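Local coordinates for Acarbose/maltose binding protein GacH (Streptomyces glaucescens, PDB 3K01) that binds acarbose and an acarbose homolog, and probably maltose, as the extracellular solute receptor of an ABC transporter, at residues S162-A170 / V224-A233; Y190-G200 / A286-G296. All coordinates share one frame; numbering follows the deposited sequence.

Contact 1. Residues S162-A170 / V224-A233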
loop_
_atom_site.group_PDB
_atom_site.type_symbol
_atom_site.label_atom_id
_atom_site.label_comp_id
_atom_site.label_asym_id
_atom_site.label_seq_id
_atom_site.Cartn_x
_atom_site.Cartn_y
_atom_site.Cartn_z
ATOM N N SER A 162 -16.688 -11.058 -6.736
ATOM C CA SER A 162 -16.116 -10.966 -8.075
ATOM C C SER A 162 -16.786 -9.828 -8.836
ATOM O O SER A 162 -17.853 -9.347 -8.450
ATOM C CB SER A 162 -16.309 -12.275 -8.842
ATOM O OG SER A 162 -17.681 -12.391 -9.205
ATOM N N VAL A 163 -16.167 -9.419 -9.925
ATOM C CA VAL A 163 -16.772 -8.422 -10.775
ATOM C C VAL A 163 -18.130 -8.882 -11.323
ATOM O O VAL A 163 -19.078 -8.077 -11.346
ATOM C CB VAL A 163 -15.805 -8.022 -11.905
ATOM C CG1 VAL A 163 -16.522 -7.207 -12.981
ATOM C CG2 VAL A 163 -14.613 -7.252 -11.341
ATOM N N ALA A 164 -18.255 -10.135 -11.746
ATOM C CA ALA A 164 -19.550 -10.602 -12.218
ATOM C C ALA A 164 -20.611 -10.460 -11.138
ATOM O O ALA A 164 -21.735 -10.000 -11.408
ATOM C CB ALA A 164 -19.459 -12.045 -12.697
ATOM N N GLU A 165 -20.279 -10.857 -9.917
ATOM C CA GLU A 165 -21.224 -10.714 -8.814
ATOM C C GLU A 165 -21.498 -9.260 -8.500
ATOM O O GLU A 165 -22.633 -8.911 -8.142
ATOM C CB GLU A 165 -20.724 -11.442 -7.568
ATOM C CG GLU A 165 -20.639 -12.942 -7.812
ATOM C CD GLU A 165 -19.873 -13.705 -6.785
ATOM O OE1 GLU A 165 -19.425 -13.141 -5.762
ATOM O OE2 GLU A 165 -19.712 -14.924 -7.027
ATOM N N LEU A 166 -20.483 -8.413 -8.620
ATOM C CA LEU A 166 -20.671 -6.992 -8.334
ATOM C C LEU A 166 -21.638 -6.372 -9.315
ATOM O O LEU A 166 -22.453 -5.541 -8.922
ATOM C CB LEU A 166 -19.320 -6.264 -8.316
ATOM C CG LEU A 166 -19.377 -4.775 -7.917
ATOM C CD1 LEU A 166 -18.137 -4.425 -7.105
ATOM C CD2 LEU A 166 -19.516 -3.846 -9.124
ATOM N N LYS A 167 -21.548 -6.736 -10.583
ATOM C CA LYS A 167 -22.494 -6.194 -11.568
ATOM C C LYS A 167 -23.931 -6.520 -11.226
ATOM O O LYS A 167 -24.820 -5.664 -11.322
ATOM C CB LYS A 167 -22.145 -6.679 -12.969
ATOM C CG LYS A 167 -20.854 -6.062 -13.467
ATOM C CD LYS A 167 -20.449 -6.648 -14.790
ATOM C CE LYS A 167 -21.277 -6.039 -15.891
ATOM N NZ LYS A 167 -20.933 -6.596 -17.236
ATOM N N THR A 168 -24.158 -7.764 -10.821
ATOM C CA THR A 168 -25.502 -8.184 -10.435
ATOM C C THR A 168 -25.935 -7.429 -9.175
ATOM O O THR A 168 -27.068 -6.910 -9.076
ATOM C CB THR A 168 -25.546 -9.693 -10.235
ATOM O OG1 THR A 168 -25.254 -10.282 -11.513
ATOM C CG2 THR A 168 -26.940 -10.133 -9.736
ATOM N N ALA A 169 -25.049 -7.359 -8.201
ATOM C CA ALA A 169 -25.402 -6.688 -6.963
ATOM C C ALA A 169 -25.712 -5.221 -7.225
ATOM O O ALA A 169 -26.677 -4.678 -6.668
ATOM C CB ALA A 169 -24.275 -6.822 -5.970
ATOM N N ALA A 170 -24.921 -4.578 -8.077
ATOM C CA ALA A 170 -25.148 -3.177 -8.418
ATOM C C ALA A 170 -26.525 -2.957 -9.030
ATOM O O ALA A 170 -27.225 -1.995 -8.653
ATOM C CB ALA A 170 -24.090 -2.702 -9.387
ATOM N N VAL A 224 -12.611 -4.336 -18.371
ATOM C CA VAL A 224 -13.472 -4.454 -17.178
ATOM C C VAL A 224 -13.863 -3.093 -16.639
ATOM O O VAL A 224 -15.040 -2.863 -16.308
ATOM C CB VAL A 224 -12.743 -5.274 -16.073
ATOM C CG1 VAL A 224 -13.394 -5.082 -14.676
ATOM C CG2 VAL A 224 -12.693 -6.739 -16.437
ATOM N N ILE A 225 -12.920 -2.167 -16.548
ATOM C CA ILE A 225 -13.267 -0.889 -15.944
ATOM C C ILE A 225 -14.257 -0.126 -16.822
ATOM O O ILE A 225 -15.191 0.501 -16.321
ATOM C CB ILE A 225 -12.023 -0.025 -15.571
ATOM C CG1 ILE A 225 -11.238 0.469 -16.811
ATOM C CG2 ILE A 225 -11.138 -0.767 -14.566
ATOM C CD1 ILE A 225 -10.121 1.438 -16.448
ATOM N N LYS A 226 -14.065 -0.192 -18.138
ATOM C CA LYS A 226 -15.010 0.491 -19.027
ATOM C C LYS A 226 -16.387 -0.171 -19.003
ATOM O O LYS A 226 -17.407 0.526 -19.032
ATOM C CB LYS A 226 -14.445 0.491 -20.447
ATOM C CG LYS A 226 -15.234 1.358 -21.465
ATOM C CD LYS A 226 -15.453 2.771 -20.980
ATOM C CE LYS A 226 -15.908 3.692 -22.109
ATOM N NZ LYS A 226 -16.400 5.020 -21.604
ATOM N N ASP A 227 -16.423 -1.486 -18.927
ATOM C CA ASP A 227 -17.685 -2.199 -18.835
ATOM C C ASP A 227 -18.419 -1.841 -17.541
ATOM O O ASP A 227 -19.654 -1.714 -17.548
ATOM C CB ASP A 227 -17.497 -3.725 -18.917
ATOM C CG ASP A 227 -18.791 -4.489 -18.643
ATOM O OD1 ASP A 227 -19.687 -4.458 -19.499
ATOM O OD2 ASP A 227 -18.873 -5.102 -17.585
ATOM N N LEU A 228 -17.703 -1.699 -16.436
ATOM C CA LEU A 228 -18.383 -1.362 -15.188
ATOM C C LEU A 228 -19.110 -0.032 -15.291
ATOM O O LEU A 228 -20.244 0.129 -14.818
ATOM C CB LEU A 228 -17.372 -1.357 -14.051
ATOM C CG LEU A 228 -17.034 -2.761 -13.538
ATOM C CD1 LEU A 228 -15.866 -2.721 -12.580
ATOM C CD2 LEU A 228 -18.220 -3.399 -12.807
ATOM N N VAL A 229 -18.508 0.914 -15.970
ATOM C CA VAL A 229 -19.144 2.221 -16.142
ATOM C C VAL A 229 -20.221 2.172 -17.233
ATOM O O VAL A 229 -21.350 2.652 -17.021
ATOM C CB VAL A 229 -18.083 3.330 -16.398
ATOM C CG1 VAL A 229 -18.747 4.653 -16.586
ATOM C CG2 VAL A 229 -17.072 3.414 -15.225
ATOM N N ASP A 230 -19.931 1.541 -18.366
ATOM C CA ASP A 230 -20.910 1.486 -19.463
ATOM C C ASP A 230 -22.189 0.806 -19.009
ATOM O O ASP A 230 -23.284 1.216 -19.404
ATOM C CB ASP A 230 -20.385 0.649 -20.619
ATOM C CG ASP A 230 -19.414 1.371 -21.481
ATOM O OD1 ASP A 230 -19.282 2.608 -21.392
ATOM O OD2 ASP A 230 -18.794 0.643 -22.307
ATOM N N SER A 231 -22.058 -0.250 -18.214
ATOM C CA SER A 231 -23.217 -1.038 -17.769
ATOM C C SER A 231 -23.978 -0.358 -16.654
ATOM O O SER A 231 -25.029 -0.875 -16.248
ATOM C CB SER A 231 -22.766 -2.416 -17.277
ATOM O OG SER A 231 -22.011 -2.259 -16.082
ATOM N N LYS A 232 -23.465 0.758 -16.146
ATOM C CA LYS A 232 -24.091 1.512 -15.056
ATOM C C LYS A 232 -23.902 0.897 -13.680
ATOM O O LYS A 232 -24.485 1.405 -12.709
ATOM C CB LYS A 232 -25.579 1.810 -15.322
ATOM C CG LYS A 232 -25.794 2.558 -16.650
ATOM C CD LYS A 232 -27.265 2.876 -16.878
ATOM C CE LYS A 232 -28.050 1.613 -17.084
ATOM N NZ LYS A 232 -29.512 1.875 -16.916
ATOM N N ALA A 233 -23.101 -0.155 -13.585
ATOM C CA ALA A 233 -22.743 -0.694 -12.274
ATOM C C ALA A 233 -21.931 0.308 -11.467
ATOM O O ALA A 233 -21.960 0.277 -10.237
ATOM C CB ALA A 233 -21.972 -1.972 -12.417
HETATM O O HOH W 1 -22.351 -5.636 -19.374
HETATM O O HOH W 2 -25.505 0.369 -10.284
#

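Contact 2. Residues Y190-G200 / A286-G296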
loop_
_atom_site.group_PDB
_atom_site.type_symbol
_atom_site.label_atom_id
_atom_site.label_comp_id
_atom_site.label_asym_id
_atom_site.label_seq_id
_atom_site.Cartn_x
_atom_site.Cartn_y
_atom_site.Cartn_z
ATOM N N TYR A 190 -3.307 3.651 -8.968
ATOM C CA TYR A 190 -3.230 2.596 -7.949
ATOM C C TYR A 190 -4.543 1.796 -7.912
ATOM O O TYR A 190 -4.542 0.603 -7.641
ATOM C CB TYR A 190 -2.941 3.263 -6.615
ATOM C CG TYR A 190 -2.428 2.356 -5.525
ATOM C CD1 TYR A 190 -1.214 1.673 -5.666
ATOM C CD2 TYR A 190 -3.112 2.240 -4.319
ATOM C CE1 TYR A 190 -0.703 0.918 -4.651
ATOM C CE2 TYR A 190 -2.608 1.427 -3.300
ATOM C CZ TYR A 190 -1.387 0.816 -3.482
ATOM O OH TYR A 190 -0.868 0.010 -2.484
ATOM N N TRP A 191 -5.652 2.480 -8.240
ATOM C CA TRP A 191 -6.966 1.858 -8.264
ATOM C C TRP A 191 -7.234 1.016 -9.494
ATOM O O TRP A 191 -8.246 0.324 -9.538
ATOM C CB TRP A 191 -8.066 2.914 -8.087
ATOM C CG TRP A 191 -8.355 3.283 -6.612
ATOM C CD1 TRP A 191 -9.464 2.907 -5.899
ATOM C CD2 TRP A 191 -7.565 4.091 -5.719
ATOM N NE1 TRP A 191 -9.398 3.422 -4.628
ATOM C CE2 TRP A 191 -8.248 4.143 -4.477
ATOM C CE3 TRP A 191 -6.344 4.766 -5.840
ATOM C CZ2 TRP A 191 -7.744 4.843 -3.367
ATOM C CZ3 TRP A 191 -5.842 5.462 -4.741
ATOM C CH2 TRP A 191 -6.538 5.495 -3.521
ATOM N N PHE A 192 -6.347 1.048 -10.489
ATOM C CA PHE A 192 -6.462 0.103 -11.577
ATOM C C PHE A 192 -5.997 -1.297 -11.182
ATOM O O PHE A 192 -6.458 -2.302 -11.730
ATOM C CB PHE A 192 -5.644 0.624 -12.777
ATOM C CG PHE A 192 -5.671 -0.267 -13.974
ATOM C CD1 PHE A 192 -6.844 -0.408 -14.709
ATOM C CD2 PHE A 192 -4.531 -0.937 -14.389
ATOM C CE1 PHE A 192 -6.861 -1.215 -15.878
ATOM C CE2 PHE A 192 -4.558 -1.747 -15.570
ATOM C CZ PHE A 192 -5.713 -1.876 -16.281
ATOM N N LEU A 193 -5.034 -1.344 -10.256
ATOM C CA LEU A 193 -4.342 -2.587 -10.005
ATOM C C LEU A 193 -5.240 -3.743 -9.548
ATOM O O LEU A 193 -5.049 -4.870 -10.003
ATOM C CB LEU A 193 -3.127 -2.365 -9.079
ATOM C CG LEU A 193 -2.059 -1.433 -9.670
ATOM C CD1 LEU A 193 -0.957 -1.195 -8.643
ATOM C CD2 LEU A 193 -1.435 -2.032 -10.930
ATOM N N PRO A 194 -6.250 -3.494 -8.697
ATOM C CA PRO A 194 -7.146 -4.626 -8.378
ATOM C C PRO A 194 -7.777 -5.286 -9.599
ATOM O O PRO A 194 -7.946 -6.502 -9.624
ATOM C CB PRO A 194 -8.226 -3.958 -7.506
ATOM C CG PRO A 194 -7.485 -2.849 -6.817
ATOM C CD PRO A 194 -6.604 -2.282 -7.918
ATOM N N TYR A 195 -8.134 -4.475 -10.597
ATOM C CA TYR A 195 -8.705 -5.035 -11.828
ATOM C C TYR A 195 -7.695 -5.833 -12.636
ATOM O O TYR A 195 -8.026 -6.884 -13.195
ATOM C CB TYR A 195 -9.361 -3.929 -12.682
ATOM C CG TYR A 195 -10.454 -3.239 -11.894
ATOM C CD1 TYR A 195 -11.641 -3.885 -11.562
ATOM C CD2 TYR A 195 -10.268 -1.960 -11.432
ATOM C CE1 TYR A 195 -12.615 -3.242 -10.792
ATOM C CE2 TYR A 195 -11.221 -1.310 -10.674
ATOM C CZ TYR A 195 -12.396 -1.972 -10.375
ATOM O OH TYR A 195 -13.324 -1.324 -9.568
ATOM N N LEU A 196 -6.453 -5.339 -12.687
ATOM C CA LEU A 196 -5.388 -6.067 -13.358
ATOM C C LEU A 196 -5.150 -7.419 -12.670
ATOM O O LEU A 196 -5.132 -8.472 -13.320
ATOM C CB LEU A 196 -4.119 -5.234 -13.380
ATOM C CG LEU A 196 -2.929 -5.917 -14.087
ATOM C CD1 LEU A 196 -3.218 -6.178 -15.576
ATOM C CD2 LEU A 196 -1.720 -5.067 -13.912
ATOM N N TYR A 197 -5.017 -7.400 -11.338
ATOM C CA TYR A 197 -4.775 -8.636 -10.593
ATOM C C TYR A 197 -5.990 -9.563 -10.719
ATOM O O TYR A 197 -5.845 -10.789 -10.780
ATOM C CB TYR A 197 -4.478 -8.302 -9.126
ATOM C CG TYR A 197 -3.287 -7.394 -8.906
ATOM C CD1 TYR A 197 -2.173 -7.415 -9.757
ATOM C CD2 TYR A 197 -3.288 -6.480 -7.863
ATOM C CE1 TYR A 197 -1.086 -6.583 -9.523
ATOM C CE2 TYR A 197 -2.226 -5.674 -7.623
ATOM C CZ TYR A 197 -1.128 -5.688 -8.470
ATOM O OH TYR A 197 -0.047 -4.863 -8.210
ATOM N N GLY A 198 -7.184 -8.973 -10.771
ATOM C CA GLY A 198 -8.395 -9.782 -10.905
ATOM C C GLY A 198 -8.442 -10.553 -12.227
ATOM O O GLY A 198 -9.131 -11.571 -12.336
ATOM N N GLU A 199 -7.741 -10.042 -13.239
ATOM C CA GLU A 199 -7.649 -10.744 -14.517
ATOM C C GLU A 199 -6.445 -11.662 -14.580
ATOM O O GLU A 199 -6.139 -12.241 -15.637
ATOM C CB GLU A 199 -7.616 -9.734 -15.664
ATOM C CG GLU A 199 -8.914 -8.943 -15.800
ATOM C CD GLU A 199 -10.119 -9.852 -15.811
ATOM O OE1 GLU A 199 -10.148 -10.741 -16.699
ATOM O OE2 GLU A 199 -11.015 -9.720 -14.951
ATOM N N GLY A 200 -5.762 -11.825 -13.459
ATOM C CA GLY A 200 -4.579 -12.683 -13.387
ATOM C C GLY A 200 -3.367 -12.029 -13.989
ATOM O O GLY A 200 -2.397 -12.713 -14.334
ATOM N N ALA A 286 -12.630 -10.444 -6.941
ATOM C CA ALA A 286 -11.952 -11.189 -7.999
ATOM C C ALA A 286 -12.377 -10.695 -9.372
ATOM O O ALA A 286 -13.441 -10.075 -9.529
ATOM C CB ALA A 286 -12.272 -12.669 -7.869
ATOM N N GLY A 287 -11.554 -10.977 -10.368
ATOM C CA GLY A 287 -11.946 -10.833 -11.759
ATOM C C GLY A 287 -12.090 -12.223 -12.348
ATOM O O GLY A 287 -12.376 -13.195 -11.642
ATOM N N SER A 288 -11.870 -12.320 -13.649
ATOM C CA SER A 288 -12.115 -13.584 -14.342
ATOM C C SER A 288 -11.052 -14.630 -14.057
ATOM O O SER A 288 -11.288 -15.822 -14.294
ATOM C CB SER A 288 -12.217 -13.356 -15.853
ATOM O OG SER A 288 -10.951 -13.164 -16.426
ATOM N N ALA A 289 -9.882 -14.215 -13.570
ATOM C CA ALA A 289 -8.734 -15.142 -13.498
ATOM C C ALA A 289 -7.805 -14.887 -12.311
ATOM O O ALA A 289 -6.638 -15.279 -12.332
ATOM C CB ALA A 289 -7.928 -15.124 -14.826
ATOM N N GLY A 290 -8.303 -14.220 -11.270
ATOM C CA GLY A 290 -7.478 -13.912 -10.121
ATOM C C GLY A 290 -8.197 -13.003 -9.144
ATOM O O GLY A 290 -9.357 -12.603 -9.360
ATOM N N GLN A 291 -7.513 -12.679 -8.061
ATOM C CA GLN A 291 -8.036 -11.774 -7.069
ATOM C C GLN A 291 -6.862 -11.206 -6.316
ATOM O O GLN A 291 -6.056 -11.955 -5.743
ATOM C CB GLN A 291 -8.970 -12.503 -6.112
ATOM C CG GLN A 291 -9.660 -11.550 -5.146
ATOM C CD GLN A 291 -10.732 -12.183 -4.256
ATOM O OE1 GLN A 291 -11.514 -11.471 -3.578
ATOM N NE2 GLN A 291 -10.804 -13.484 -4.263
ATOM N N GLY A 292 -6.759 -9.895 -6.281
ATOM C CA GLY A 292 -5.685 -9.295 -5.511
ATOM C C GLY A 292 -5.775 -7.801 -5.465
ATOM O O GLY A 292 -6.384 -7.169 -6.344
ATOM N N SER A 293 -5.111 -7.220 -4.470
ATOM C CA SER A 293 -5.088 -5.785 -4.263
ATOM C C SER A 293 -3.637 -5.343 -4.123
ATOM O O SER A 293 -2.784 -6.116 -3.684
ATOM C CB SER A 293 -5.903 -5.417 -3.013
ATOM O OG SER A 293 -5.537 -6.251 -1.928
ATOM N N PRO A 294 -3.319 -4.115 -4.513
ATOM C CA PRO A 294 -1.923 -3.693 -4.448
ATOM C C PRO A 294 -1.432 -3.492 -3.021
ATOM O O PRO A 294 -2.193 -3.192 -2.102
ATOM C CB PRO A 294 -1.927 -2.386 -5.220
ATOM C CG PRO A 294 -3.343 -1.842 -5.008
ATOM C CD PRO A 294 -4.208 -3.054 -5.038
ATOM N N GLN A 295 -0.123 -3.576 -2.861
ATOM C CA GLN A 295 0.507 -3.548 -1.537
ATOM C C GLN A 295 1.117 -2.204 -1.243
ATOM O O GLN A 295 1.880 -1.675 -2.052
ATOM C CB GLN A 295 1.649 -4.551 -1.556
ATOM C CG GLN A 295 2.436 -4.634 -0.255
ATOM C CD GLN A 295 3.626 -5.543 -0.373
ATOM O OE1 GLN A 295 3.765 -6.272 -1.341
ATOM N NE2 GLN A 295 4.476 -5.538 0.654
ATOM N N GLY A 296 0.798 -1.649 -0.075
ATOM C CA GLY A 296 1.464 -0.463 0.423
ATOM C C GLY A 296 2.078 -0.734 1.788
ATOM O O GLY A 296 2.121 -1.869 2.273
HETATM O O HOH W 3 -8.812 -8.641 -7.877
HETATM O O HOH W 4 1.080 -4.153 -5.626
#

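Contact 1. Residues S162-A170 / V224-A233
Two nearly parallel helices on the outer flank of one lobe of a bacterial solute-binding fold meet here, and Lys167 and Asp227 pin them together. The short axis segments run 11° apart, and at 11.3 Å they are well separated. Side chains therefore fill the gap. Lys167 NZ donates to Asp227 OD2 at 2.6 Å, a salt bridge that uses the syn lone pair of that oxygen. The lysine chain turns at its third torsion (chi3 78°) and crosses the aspartate side chain at about a right angle. A water closes a ring on the other oxygen: it accepts from Lys167 NZ and donates to Asp227 OD1. Below the charge the contact is apolar. Lys167 CG rests 3.8 Å from Leu228 CD2, and the same methyl lies 3.9 Å from Leu166 CD2. This one methyl touches both. Val163 and Val224 meet tip to tip, CG1 to CG1 at 4.1 Å. At the far end Ala170 CB and Ala233 CB touch at 3.8 Å, where Ala233 lies beyond its helix while Ala170 is still in its own. Ser231 OG donates to Asp227 O at 2.8 Å. That carbonyl also takes Ser231 N, from the opposite face of its plane, so two donors grip it. Ser162 OG caps the first helix by accepting from Glu165 N. Helix 376-387 packs on Ile225 and Val229, Tyr195 of helix 193-198 touches Val224 and Leu228, and Ala233 bonds through its backbone to Leu182 of strand 180-183.

Contact 2. Residues Y190-G200 / A286-G296
Gly198 O lies in the mouth of the glycine-rich turn 287-290, with backbone of the turn close around it. Ala289 N donates to Gly198 O at 3.0 Å, in the carbonyl plane. The fit is close: Gly287 CA is 3.0 Å from Gly198 O, and the two backbones run tightly together at Gly198, Gly287 and Gly290. Glu199 grips the same turn with both oxygens. Its chain folds back at the second torsion (chi2 -50°), which brings the carboxylate to Ser288. Ser288 OG donates to Glu199 OE1 at 2.6 Å, on the syn side and 30° out of plane. Ser288 N reaches Glu199 OE2 from above the carboxylate plane. Arg220 makes a salt bridge to Glu199 OE1 as well.

At the other end Pro294 is a hydrophobic wedge. Its CG sits over one face of the Tyr190 ring, 3.7 Å from the centroid and 16° off the normal, a CH-pi contact. Leu193 CD1 and Pro194 CG also touch this proline. Tyr197 turns the edge of its ring to the strand, with Gly292 O and Pro294 N in the ring plane. A water donates to Tyr197 OH and accepts from Gln295 N. Pro194 CA makes a CA-H...O contact with Gly292 O at 3.3 Å. Gly200, with positive phi, closes a Schellman motif at the helix end. Within the solute-binding protein fold, helix 193-198 packs across strand 293-302 of the large mixed sheet, the axes of the short segments approaching to 7.1 Å, with the turn 287-290 set against the helix end.

How the contacts relate
Contact 2 lies nearer the middle of the chain, its centre about 13 Å from the chain centre, against about 24 Å for contact 1. Both are partly buried. Contact 1 joins two helices on the flank, with a watered salt bridge at its rim and methyl groups beneath. Contact 2 joins a helix to a turn and a strand, and relies on backbone atoms, glycines, a proline, aromatic rings and a glutamate held by the turn. The centres of contact 1 and contact 2 are about 15 Å apart, and the contacts touch. Val163 N probably bonds to Ala286 O, and Val224 touches Glu199. Helix 193-198 is shared: one side meets 286-296, while Tyr195 packs against Ile225 and Leu228 of helix 216-230.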